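Local structure of transcriptional regulator (Streptococcus dysgalactiae, 6W1A) at a contact of chain A with DNA. The protein binds DNA through an N-terminal helix-turn-helix domain and serves as the receptor for SHP pheromones, acting as the Rgg2 transcriptional regulator. Coordinates in Å, arbitrary orientation; residue numbers count along the deposited sequence, not the author numbering.

A contact of chain A with DNA. Residues 26-29, 47. With nucleotides of chain B.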
loop_
_atom_site.group_PDB
_atom_site.type_symbol
_atom_site.label_atom_id
_atom_site.label_comp_id
_atom_site.label_asym_id
_atom_site.label_seq_id
_atom_site.Cartn_x
_atom_site.Cartn_y
_atom_site.Cartn_z
ATOM N N GLU A 26 31.128 -6.926 9.129
ATOM C CA GLU A 26 32.213 -6.144 8.543
ATOM C C GLU A 26 31.876 -4.661 8.488
ATOM O O GLU A 26 32.779 -3.818 8.525
ATOM C CB GLU A 26 32.525 -6.652 7.134
ATOM C CG GLU A 26 32.340 -8.152 6.956
ATOM C CD GLU A 26 31.992 -8.535 5.526
ATOM O OE1 GLU A 26 31.941 -7.636 4.662
ATOM O OE2 GLU A 26 31.766 -9.738 5.268
ATOM N N HIS A 27 30.588 -4.321 8.409
ATOM C CA HIS A 27 30.188 -2.948 8.135
ATOM C C HIS A 27 30.092 -2.086 9.386
ATOM O O HIS A 27 30.244 -0.863 9.291
ATOM C CB HIS A 27 28.851 -2.935 7.391
ATOM C CG HIS A 27 28.900 -3.630 6.067
ATOM N ND1 HIS A 27 28.507 -4.940 5.900
ATOM C CD2 HIS A 27 29.318 -3.206 4.851
ATOM C CE1 HIS A 27 28.667 -5.288 4.636
ATOM N NE2 HIS A 27 29.158 -4.255 3.978
ATOM N N LEU A 28 29.848 -2.677 10.552
ATOM C CA LEU A 28 29.811 -1.883 11.770
ATOM C C LEU A 28 30.166 -2.762 12.959
ATOM O O LEU A 28 29.624 -3.859 13.122
ATOM C CB LEU A 28 28.440 -1.223 11.967
ATOM C CG LEU A 28 28.258 -0.371 13.225
ATOM C CD1 LEU A 28 28.970 0.961 13.073
ATOM C CD2 LEU A 28 26.781 -0.141 13.497
ATOM N N SER A 29 31.075 -2.247 13.785
ATOM C CA SER A 29 31.434 -2.755 15.104
ATOM C C SER A 29 30.235 -2.958 16.017
ATOM O O SER A 29 29.181 -2.349 15.824
ATOM C CB SER A 29 32.433 -1.805 15.766
ATOM O OG SER A 29 32.054 -0.452 15.563
ATOM N N ARG A 47 24.670 1.851 7.200
ATOM C CA ARG A 47 24.884 0.890 8.277
ATOM C C ARG A 47 23.649 0.721 9.148
ATOM O O ARG A 47 23.445 -0.359 9.711
ATOM C CB ARG A 47 26.088 1.305 9.135
ATOM C CG ARG A 47 27.389 1.309 8.360
ATOM C CD ARG A 47 28.529 1.894 9.166
ATOM N NE ARG A 47 29.821 1.455 8.645
ATOM C CZ ARG A 47 30.934 2.177 8.706
ATOM N NH1 ARG A 47 30.911 3.381 9.259
ATOM N NH2 ARG A 47 32.069 1.698 8.213
ATOM P P DC B 17 30.158 5.189 13.508
ATOM O OP1 DC B 17 29.305 4.892 12.333
ATOM O OP2 DC B 17 29.570 5.136 14.859
ATOM O "O5'" DC B 17 31.442 4.249 13.401
ATOM C "C5'" DC B 17 32.103 4.135 12.149
ATOM C "C4'" DC B 17 33.482 3.536 12.313
ATOM O "O4'" DC B 17 34.283 4.397 13.158
ATOM C "C3'" DC B 17 33.497 2.152 12.964
ATOM O "O3'" DC B 17 34.073 1.194 12.079
ATOM C "C2'" DC B 17 34.331 2.328 14.236
ATOM C "C1'" DC B 17 35.110 3.608 13.971
ATOM N N1 DC B 17 35.411 4.371 15.215
ATOM C C2 DC B 17 36.742 4.555 15.615
ATOM O O2 DC B 17 37.655 4.088 14.917
ATOM N N3 DC B 17 36.993 5.250 16.757
ATOM C C4 DC B 17 35.979 5.738 17.479
ATOM N N4 DC B 17 36.272 6.414 18.597
ATOM C C5 DC B 17 34.620 5.554 17.089
ATOM C C6 DC B 17 34.385 4.870 15.965
ATOM P P DA B 18 33.604 -0.342 12.149
ATOM O OP1 DA B 18 33.458 -0.855 10.767
ATOM O OP2 DA B 18 32.457 -0.382 13.078
ATOM O "O5'" DA B 18 34.839 -1.088 12.836
ATOM C "C5'" DA B 18 36.095 -1.138 12.165
ATOM C "C4'" DA B 18 37.224 -1.379 13.150
ATOM O "O4'" DA B 18 37.251 -0.307 14.129
ATOM C "C3'" DA B 18 37.124 -2.685 13.936
ATOM O "O3'" DA B 18 38.387 -3.326 13.969
ATOM C "C2'" DA B 18 36.685 -2.235 15.329
ATOM C "C1'" DA B 18 37.301 -0.845 15.428
ATOM N N9 DA B 18 36.564 0.042 16.321
ATOM C C8 DA B 18 35.210 0.108 16.470
ATOM N N7 DA B 18 34.814 0.999 17.347
ATOM C C5 DA B 18 35.990 1.552 17.815
ATOM C C6 DA B 18 36.249 2.554 18.769
ATOM N N6 DA B 18 35.286 3.194 19.444
ATOM N N1 DA B 18 37.540 2.872 19.003
ATOM C C2 DA B 18 38.498 2.225 18.323
ATOM N N3 DA B 18 38.376 1.267 17.403
ATOM C C4 DA B 18 37.084 0.975 17.193
#
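Ser29 and Arg47 meet the sugar-phosphate backbone of DC17 and DA18 from two directions. The phosphate oxygen OP2 of DA18 accepts two hydrogen bonds from Ser29: one from its backbone N, nearly straight at 170° at the hydrogen, and one from the side-chain hydroxyl OG at 2.5 Å. With chi1 at 43°, OG lies between the backbone N and the carbonyl carbon, a rotation that lets both donors of one residue converge on a single oxygen. Ser29 CB lies 3.4 Å from C8 of the DA18 base, at its margin. Leu28 borders this phosphate with one branch, its CD1 standing 3.7 Å from OP2 of DA18.

Arg47, from helix 45-55, reaches out on a chain extended from CG to NE and spreads its guanidinium between successive phosphates. NH1 forms a long salt bridge to OP1 of DC17 at 3.8 Å, and NH2 another to OP1 of DA18 at 3.9 Å. Behind these tips, NE donates to the carbonyl O of His27 in a bent bond (117° at the hydrogen); the acceptor lies far out of the guanidinium plane, and the bond may help hold the arginine against the loop carrying Ser29.

Ser29 directly precedes helix 30-36, the probable recognition helix of the helix-turn-helix, whose N-terminal end may add favourable electrostatics at the phosphate. The polar contacts are with phosphates, so this patch probably helps seat the domain on the DNA rather than select a sequence, although Ser29 brushes one base.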